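Long-range contacts in cysteine synthase (PDB 6AHI), which catalyses formation of L-cysteine from O-acetyl-L-serine and hydrogen sulfide with pyridoxal 5'-phosphate as cofactor, and also has cystathionine beta-synthase activity: residues Leu262-Ser267 against Thr290-Val295; Gly12-Phe17 against Tyr33-His38; Thr77-Ala82 against Gln106-Leu111. All blocks are in the same frame, centred on the assembly; numbering follows the deposited sequence.

Contact 1 (Leu262-Ser267 against Thr290-Val295)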
loop_
_atom_site.group_PDB
_atom_site.type_symbol
_atom_site.label_atom_id
_atom_site.label_comp_id
_atom_site.label_asym_id
_atom_site.label_seq_id
_atom_site.Cartn_x
_atom_site.Cartn_y
_atom_site.Cartn_z
ATOM N N LEU A 262 4.758 0.316 -10.850
ATOM C CA LEU A 262 5.209 -0.214 -9.583
ATOM C C LEU A 262 5.752 0.946 -8.736
ATOM O O LEU A 262 6.690 1.637 -9.142
ATOM C CB LEU A 262 6.271 -1.284 -9.831
ATOM C CG LEU A 262 5.737 -2.641 -10.269
ATOM C CD1 LEU A 262 6.799 -3.438 -11.010
ATOM C CD2 LEU A 262 5.204 -3.438 -9.083
ATOM N N LEU A 263 5.151 1.147 -7.561
ATOM C CA LEU A 263 5.528 2.215 -6.657
ATOM C C LEU A 263 6.342 1.640 -5.493
ATOM O O LEU A 263 5.826 1.408 -4.387
ATOM C CB LEU A 263 4.257 2.915 -6.174
ATOM C CG LEU A 263 3.420 3.535 -7.290
ATOM C CD1 LEU A 263 2.086 3.983 -6.742
ATOM C CD2 LEU A 263 4.171 4.712 -7.924
ATOM N N VAL A 264 7.624 1.394 -5.766
ATOM C CA VAL A 264 8.484 0.654 -4.868
ATOM C C VAL A 264 9.637 1.540 -4.406
ATOM O O VAL A 264 9.957 2.538 -5.031
ATOM C CB VAL A 264 9.005 -0.627 -5.523
ATOM C CG1 VAL A 264 7.884 -1.642 -5.708
ATOM C CG2 VAL A 264 9.719 -0.338 -6.833
ATOM N N GLY A 265 10.250 1.156 -3.280
ATOM C CA GLY A 265 11.366 1.929 -2.700
ATOM C C GLY A 265 12.639 1.821 -3.530
ATOM O O GLY A 265 12.749 1.015 -4.446
ATOM N N SER A 266 13.640 2.636 -3.173
ATOM C CA SER A 266 14.928 2.658 -3.859
ATOM C C SER A 266 15.645 1.293 -3.755
ATOM O O SER A 266 16.429 0.946 -4.634
ATOM C CB SER A 266 15.769 3.800 -3.339
ATOM O OG SER A 266 16.018 3.605 -1.968
ATOM N N SER A 267 15.390 0.508 -2.702
ATOM C CA SER A 267 16.062 -0.791 -2.563
ATOM C C SER A 267 15.482 -1.801 -3.573
ATOM O O SER A 267 16.203 -2.708 -3.998
ATOM C CB SER A 267 16.005 -1.345 -1.178
ATOM O OG SER A 267 14.713 -1.786 -0.818
ATOM N N THR A 290 13.936 -11.942 -8.157
ATOM C CA THR A 290 14.328 -10.883 -7.201
ATOM C C THR A 290 13.144 -10.587 -6.254
ATOM O O THR A 290 12.068 -11.102 -6.396
ATOM C CB THR A 290 14.910 -9.674 -7.947
ATOM O OG1 THR A 290 15.526 -8.759 -7.028
ATOM C CG2 THR A 290 13.856 -8.929 -8.728
ATOM N N ILE A 291 13.389 -9.720 -5.273
ATOM C CA ILE A 291 12.418 -9.315 -4.294
ATOM C C ILE A 291 12.400 -7.790 -4.283
ATOM O O ILE A 291 13.474 -7.172 -4.199
ATOM C CB ILE A 291 12.759 -9.873 -2.893
ATOM C CG1 ILE A 291 12.729 -11.402 -2.877
ATOM C CG2 ILE A 291 11.829 -9.296 -1.830
ATOM C CD1 ILE A 291 13.590 -11.956 -1.802
ATOM N N PHE A 292 11.200 -7.217 -4.329
ATOM C CA PHE A 292 10.970 -5.799 -4.127
ATOM C C PHE A 292 10.518 -5.579 -2.691
ATOM O O PHE A 292 9.366 -5.849 -2.369
ATOM C CB PHE A 292 9.922 -5.269 -5.111
ATOM C CG PHE A 292 10.361 -5.219 -6.548
ATOM C CD1 PHE A 292 11.654 -5.535 -6.913
ATOM C CD2 PHE A 292 9.474 -4.843 -7.545
ATOM C CE1 PHE A 292 12.063 -5.466 -8.230
ATOM C CE2 PHE A 292 9.873 -4.795 -8.872
ATOM C CZ PHE A 292 11.172 -5.087 -9.216
ATOM N N PRO A 293 11.397 -5.107 -1.785
ATOM C CA PRO A 293 11.083 -5.120 -0.355
ATOM C C PRO A 293 9.977 -4.194 0.183
ATOM O O PRO A 293 9.262 -4.617 1.065
ATOM C CB PRO A 293 12.433 -4.807 0.314
ATOM C CG PRO A 293 13.459 -5.200 -0.707
ATOM C CD PRO A 293 12.814 -4.810 -2.022
ATOM N N ASP A 294 9.826 -2.965 -0.321
ATOM C CA ASP A 294 8.910 -2.028 0.334
ATOM C C ASP A 294 8.354 -0.999 -0.653
ATOM O O ASP A 294 8.814 -0.891 -1.769
ATOM C CB ASP A 294 9.580 -1.411 1.567
ATOM C CG ASP A 294 10.447 -0.180 1.367
ATOM O OD1 ASP A 294 10.970 0.016 0.244
ATOM O OD2 ASP A 294 10.663 0.547 2.395
ATOM N N VAL A 295 7.358 -0.245 -0.165
ATOM C CA VAL A 295 6.594 0.732 -0.907
ATOM C C VAL A 295 7.338 2.062 -0.984
ATOM O O VAL A 295 8.015 2.464 -0.029
ATOM C CB VAL A 295 5.200 0.968 -0.285
ATOM C CG1 VAL A 295 4.350 -0.268 -0.308
ATOM C CG2 VAL A 295 5.265 1.541 1.123
HETATM O O HOH W 1 12.107 -1.391 -1.628
HETATM O O HOH W 2 13.827 1.227 -0.171
#
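V264 and V295 bridge their backbones, CA atoms 4.4 Å apart, in the core of this fold type II pyridoxal-phosphate enzyme: the turn into helix 266-281 meets the chain that follows strand 287-292. G265, the helix N-cap, sends its N-H to D294 O (N to O 2.9 Å). Along the side chain of V264, CB lies 3.8 Å from the same D294 O, CG1 reaches F292 CD2 at 4.0 Å, and the side chain also packs on H38 and L256. Lacking a side chain, G265 lets D294 OD1 fold back to 3.5 Å from its CA. D294 CG lies between its own backbone N and carbonyl carbon (chi1 86°), which turns the carboxylate that way; OD2 bonds Y299 and N76, the latter a probable cofactor ligand. One water lies within bonding reach of S267 OG (2.8 Å), D294 N and D294 OD1, and a second of S267 N and D294 OD1. S267 OG packs on P293 CG and also bonds N1 of the lysine-bound cofactor at position 46, consistent with its assigned role in binding the cofactor. L262 CD1 meets the F292 ring at its edge, in plane, 4.0 Å from CE2.

Contact 2 (Gly12-Phe17 against Tyr33-His38)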
loop_
_atom_site.group_PDB
_atom_site.type_symbol
_atom_site.label_atom_id
_atom_site.label_comp_id
_atom_site.label_asym_id
_atom_site.label_seq_id
_atom_site.Cartn_x
_atom_site.Cartn_y
_atom_site.Cartn_z
ATOM N N GLY A 12 1.642 -11.918 3.371
ATOM C CA GLY A 12 2.105 -12.957 2.459
ATOM C C GLY A 12 1.147 -13.177 1.294
ATOM O O GLY A 12 0.265 -12.374 1.025
ATOM N N ARG A 13 1.374 -14.291 0.592
ATOM C CA ARG A 13 0.656 -14.679 -0.631
ATOM C C ARG A 13 0.674 -13.495 -1.610
ATOM O O ARG A 13 -0.341 -13.148 -2.194
ATOM C CB ARG A 13 -0.755 -15.182 -0.305
ATOM C CG ARG A 13 -0.770 -16.593 0.286
ATOM C CD ARG A 13 -2.159 -17.152 0.599
ATOM N NE ARG A 13 -2.956 -16.263 1.446
ATOM C CZ ARG A 13 -2.755 -16.055 2.753
ATOM N NH1 ARG A 13 -1.960 -16.855 3.445
ATOM N NH2 ARG A 13 -3.344 -15.039 3.364
ATOM N N THR A 14 1.861 -12.910 -1.803
ATOM C CA THR A 14 2.000 -11.754 -2.664
ATOM C C THR A 14 2.160 -12.182 -4.119
ATOM O O THR A 14 2.710 -13.257 -4.412
ATOM C CB THR A 14 3.192 -10.908 -2.220
ATOM O OG1 THR A 14 4.360 -11.722 -2.111
ATOM C CG2 THR A 14 2.908 -10.221 -0.911
ATOM N N PRO A 15 1.809 -11.312 -5.078
ATOM C CA PRO A 15 1.996 -11.652 -6.489
ATOM C C PRO A 15 3.469 -11.519 -6.930
ATOM O O PRO A 15 4.327 -11.021 -6.174
ATOM C CB PRO A 15 1.138 -10.637 -7.242
ATOM C CG PRO A 15 0.835 -9.525 -6.280
ATOM C CD PRO A 15 1.146 -10.017 -4.878
ATOM N N VAL A 16 3.748 -12.026 -8.130
ATOM C CA VAL A 16 5.037 -11.943 -8.731
ATOM C C VAL A 16 4.874 -11.228 -10.074
ATOM O O VAL A 16 4.015 -11.620 -10.864
ATOM C CB VAL A 16 5.629 -13.346 -8.922
ATOM C CG1 VAL A 16 6.926 -13.274 -9.689
ATOM C CG2 VAL A 16 5.852 -14.086 -7.595
ATOM N N PHE A 17 5.641 -10.158 -10.292
ATOM C CA PHE A 17 5.656 -9.445 -11.526
ATOM C C PHE A 17 6.675 -10.087 -12.464
ATOM O O PHE A 17 7.854 -10.276 -12.081
ATOM C CB PHE A 17 6.009 -7.979 -11.288
ATOM C CG PHE A 17 5.528 -7.067 -12.401
ATOM C CD1 PHE A 17 6.244 -6.971 -13.579
ATOM C CD2 PHE A 17 4.307 -6.427 -12.326
ATOM C CE1 PHE A 17 5.776 -6.212 -14.643
ATOM C CE2 PHE A 17 3.854 -5.628 -13.365
ATOM C CZ PHE A 17 4.580 -5.536 -14.531
ATOM N N TYR A 33 11.491 -12.319 -12.505
ATOM C CA TYR A 33 10.354 -12.386 -11.624
ATOM C C TYR A 33 10.672 -11.604 -10.350
ATOM O O TYR A 33 11.578 -11.951 -9.661
ATOM C CB TYR A 33 10.051 -13.826 -11.262
ATOM C CG TYR A 33 9.706 -14.658 -12.449
ATOM C CD1 TYR A 33 8.416 -14.677 -12.935
ATOM C CD2 TYR A 33 10.659 -15.400 -13.113
ATOM C CE1 TYR A 33 8.059 -15.476 -14.005
ATOM C CE2 TYR A 33 10.324 -16.175 -14.224
ATOM C CZ TYR A 33 9.017 -16.228 -14.658
ATOM O OH TYR A 33 8.671 -17.009 -15.743
ATOM N N ALA A 34 9.828 -10.631 -10.035
ATOM C CA ALA A 34 9.953 -9.874 -8.833
ATOM C C ALA A 34 8.799 -10.214 -7.915
ATOM O O ALA A 34 7.619 -9.982 -8.228
ATOM C CB ALA A 34 9.976 -8.397 -9.097
ATOM N N LYS A 35 9.169 -10.742 -6.752
ATOM C CA LYS A 35 8.221 -10.964 -5.705
ATOM C C LYS A 35 7.869 -9.620 -5.064
ATOM O O LYS A 35 8.752 -8.918 -4.597
ATOM C CB LYS A 35 8.832 -11.988 -4.755
ATOM C CG LYS A 35 7.912 -12.419 -3.644
ATOM C CD LYS A 35 6.801 -13.276 -4.098
ATOM C CE LYS A 35 6.276 -14.107 -2.951
ATOM N NZ LYS A 35 4.904 -14.559 -3.220
ATOM N N LEU A 36 6.576 -9.265 -5.090
ATOM C CA LEU A 36 6.096 -7.946 -4.715
ATOM C C LEU A 36 5.721 -7.892 -3.219
ATOM O O LEU A 36 4.532 -7.778 -2.867
ATOM C CB LEU A 36 4.887 -7.586 -5.587
ATOM C CG LEU A 36 5.139 -7.600 -7.092
ATOM C CD1 LEU A 36 3.932 -7.030 -7.821
ATOM C CD2 LEU A 36 6.411 -6.827 -7.416
ATOM N N GLU A 37 6.747 -7.828 -2.382
ATOM C CA GLU A 37 6.612 -7.857 -0.940
ATOM C C GLU A 37 6.145 -6.514 -0.396
ATOM O O GLU A 37 5.715 -6.439 0.728
ATOM C CB GLU A 37 7.939 -8.269 -0.335
ATOM C CG GLU A 37 8.193 -9.740 -0.568
ATOM C CD GLU A 37 7.147 -10.619 0.104
ATOM O OE1 GLU A 37 6.977 -10.486 1.357
ATOM O OE2 GLU A 37 6.448 -11.404 -0.612
ATOM N N HIS A 38 6.200 -5.476 -1.224
ATOM C CA HIS A 38 5.699 -4.161 -0.852
ATOM C C HIS A 38 4.172 -4.172 -0.699
ATOM O O HIS A 38 3.633 -3.225 -0.086
ATOM C CB HIS A 38 6.184 -3.099 -1.841
ATOM C CG HIS A 38 5.540 -3.136 -3.192
ATOM N ND1 HIS A 38 5.673 -4.209 -4.053
ATOM C CD2 HIS A 38 4.789 -2.218 -3.831
ATOM C CE1 HIS A 38 5.017 -3.940 -5.169
ATOM N NE2 HIS A 38 4.480 -2.716 -5.064
#
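T14 OG1 lies between its backbone N and carbonyl carbon (chi1 52°), directed at K35 and E37; K35 sets out with CG anti to its backbone N and bends at chi2 (71°), which brings its amine to T14. There K35 NZ donates to T14 O at 2.8 Å and only weakly to T14 OG1. The hydroxyl in turn donates to E37 OE2, 2.6 Å from OG1, meeting the carboxylate on its anti side and 32° out of its plane. Farther along, the segments pair as antiparallel strands of a beta hairpin. F17 and A34 form a hydrogen-bonded pair, F17 N to A34 O and A34 N to F17 O both 2.9 Å; V16 and K35 are a non-hydrogen-bonded pair, and L36 N reaches P15 O at 3.1 Å. V16 CG1 touches Y33 CB at 3.5 Å, while CG2 lies against K35 CD. On the other face F17 CB rests on L36 CD2. K35 NZ also forms salt bridges to E163 and E167 of helix 160-168, and E37 OE1 one to R48 of helix 48-60. Strand 31-36 has strand 287-292 on its far side; V16 and F17 continue the sheet as a parallel ladder with a strand of the second subunit.

Contact 3 (Thr77-Ala82 against Gln106-Leu111)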
loop_
_atom_site.group_PDB
_atom_site.type_symbol
_atom_site.label_atom_id
_atom_site.label_comp_id
_atom_site.label_asym_id
_atom_site.label_seq_id
_atom_site.Cartn_x
_atom_site.Cartn_y
_atom_site.Cartn_z
ATOM N N THR A 77 11.118 -3.076 10.158
ATOM C CA THR A 77 10.972 -4.154 11.119
ATOM C C THR A 77 10.046 -3.693 12.264
ATOM O O THR A 77 9.263 -4.475 12.765
ATOM C CB THR A 77 12.342 -4.661 11.605
ATOM O OG1 THR A 77 12.984 -5.327 10.511
ATOM C CG2 THR A 77 12.208 -5.634 12.756
ATOM N N GLY A 78 10.163 -2.426 12.679
ATOM C CA GLY A 78 9.273 -1.842 13.662
ATOM C C GLY A 78 7.818 -1.855 13.237
ATOM O O GLY A 78 6.944 -2.221 14.015
ATOM N N ILE A 79 7.551 -1.475 11.988
ATOM C CA ILE A 79 6.186 -1.478 11.481
ATOM C C ILE A 79 5.629 -2.900 11.564
ATOM O O ILE A 79 4.501 -3.113 12.035
ATOM C CB ILE A 79 6.142 -0.889 10.066
ATOM C CG1 ILE A 79 6.513 0.592 10.083
ATOM C CG2 ILE A 79 4.785 -1.122 9.420
ATOM C CD1 ILE A 79 6.731 1.175 8.711
ATOM N N ALA A 80 6.422 -3.872 11.084
ATOM C CA ALA A 80 6.003 -5.259 11.006
ATOM C C ALA A 80 5.692 -5.803 12.398
ATOM O O ALA A 80 4.648 -6.443 12.603
ATOM C CB ALA A 80 7.074 -6.073 10.340
ATOM N N LEU A 81 6.582 -5.521 13.359
ATOM C CA LEU A 81 6.390 -6.049 14.706
ATOM C C LEU A 81 5.168 -5.404 15.361
ATOM O O LEU A 81 4.404 -6.110 16.029
ATOM C CB LEU A 81 7.660 -5.867 15.528
ATOM C CG LEU A 81 8.762 -6.855 15.172
ATOM C CD1 LEU A 81 10.072 -6.445 15.829
ATOM C CD2 LEU A 81 8.377 -8.269 15.580
ATOM N N ALA A 82 4.990 -4.092 15.162
ATOM C CA ALA A 82 3.870 -3.378 15.749
ATOM C C ALA A 82 2.552 -3.929 15.180
ATOM O O ALA A 82 1.604 -4.154 15.924
ATOM C CB ALA A 82 3.995 -1.895 15.503
ATOM N N GLN A 106 6.172 7.539 12.326
ATOM C CA GLN A 106 4.772 7.935 12.489
ATOM C C GLN A 106 3.884 6.668 12.443
ATOM O O GLN A 106 2.957 6.523 13.224
ATOM C CB GLN A 106 4.333 8.863 11.347
ATOM C CG GLN A 106 4.063 10.320 11.693
ATOM C CD GLN A 106 3.042 10.888 10.733
ATOM O OE1 GLN A 106 1.843 10.615 10.824
ATOM N NE2 GLN A 106 3.512 11.674 9.780
ATOM N N ILE A 107 4.202 5.754 11.525
ATOM C CA ILE A 107 3.404 4.565 11.305
ATOM C C ILE A 107 3.580 3.627 12.504
ATOM O O ILE A 107 2.610 3.118 13.023
ATOM C CB ILE A 107 3.757 3.900 9.962
ATOM C CG1 ILE A 107 3.337 4.779 8.792
ATOM C CG2 ILE A 107 3.131 2.534 9.879
ATOM C CD1 ILE A 107 3.876 4.341 7.491
ATOM N N MET A 108 4.818 3.474 12.984
ATOM C CA MET A 108 5.070 2.678 14.184
ATOM C C MET A 108 4.209 3.157 15.363
ATOM O O MET A 108 3.613 2.346 16.087
ATOM C CB MET A 108 6.550 2.735 14.590
ATOM C CG MET A 108 7.394 1.765 13.840
ATOM S SD MET A 108 9.154 1.923 14.320
ATOM C CE MET A 108 9.766 2.792 12.879
ATOM N N ARG A 109 4.189 4.459 15.555
ATOM C CA ARG A 109 3.448 5.053 16.689
ATOM C C ARG A 109 1.955 4.845 16.427
ATOM O O ARG A 109 1.261 4.465 17.348
ATOM C CB ARG A 109 3.808 6.531 16.805
ATOM C CG ARG A 109 5.135 6.778 17.505
ATOM C CD ARG A 109 5.278 8.206 17.972
ATOM N NE ARG A 109 5.880 9.037 16.956
ATOM C CZ ARG A 109 7.107 9.532 17.022
ATOM N NH2 ARG A 109 7.576 10.250 16.021
ATOM N N ALA A 110 1.531 5.095 15.191
ATOM C CA ALA A 110 0.108 4.896 14.799
ATOM C C ALA A 110 -0.365 3.493 15.206
ATOM O O ALA A 110 -1.504 3.363 15.686
ATOM C CB ALA A 110 -0.105 5.175 13.335
ATOM N N LEU A 111 0.517 2.489 15.101
ATOM C CA LEU A 111 0.192 1.080 15.396
ATOM C C LEU A 111 0.316 0.732 16.887
ATOM O O LEU A 111 0.199 -0.450 17.254
ATOM C CB LEU A 111 1.096 0.167 14.569
ATOM C CG LEU A 111 0.871 0.216 13.065
ATOM C CD1 LEU A 111 2.025 -0.413 12.317
ATOM C CD2 LEU A 111 -0.455 -0.453 12.680
HETATM O O HOH W 3 1.297 -2.832 18.167
#
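G78 and I79 lie against M108 where helix segments 77-82 and 106-110 run almost side by side, their N-to-C directions 13° apart and their axes 8.8 Å apart at closest approach. The backbones come near at two levels: I79 and M108 have CA atoms 5.1 Å apart, and A82 and L111, one turn later, 5.8 Å. At the first level M108 reaches toward the backbone of helix 77-82. Its CG, anti to the carbonyl carbon (chi1 -83°), sits 3.7 Å from I79 N, and with chi2 extended SD comes 3.8 Å from G78 CA, where the glycine, with no side chain, accepts the sulfur close to the helix backbone. I79 touches three residues of the other segment: CG1 meets I107 CG2 at 3.9 Å and also touches M108 CG, while CG2 faces L111 CD1. Both helices belong to the smaller, four-stranded parallel alpha/beta domain, in successive beta-alpha-beta crossovers: helix 76-85 leads from strand 68-72 to strand 91-97, and helix 102-110 from there to strand 114-118. A82 and M108 both rest on F94 of the shared strand. One turn on, A82 CB and L111 CB touch at 3.7 Å, and L111 CD1 packs against the carbonyl oxygen of I79. A water donates to A82 O at 2.6 Å and also to L111 O, joining the two backbones through carbonyls. R298 packs on both I79 and I107. Segment 106-111 also borders the second subunit: I107 touches D297 of that chain, L111 packs on its A257, and Q106 NE2 bonds its L300 O.

Along the chain the order is contact 2, contact 3, contact 1. Contacts 1 and 2, centres about 10 Å apart, share the large mixed sheet: strands 31-36 and 287-292 are neighbours there, with T290 probably hydrogen-bonded to both Y33 and K35, and H38 packs on D294 and V295. Contact 3 stands in the other, four-stranded domain, its centre about 18 Å from that of contact 1 and 21 Å from that of contact 2, with nearest atoms about 7 and 10 Å away. The chain thus leaves the large sheet, builds the small domain and returns, consistent with a cofactor site formed between the two. All three contacts also touch the second subunit of the homodimer.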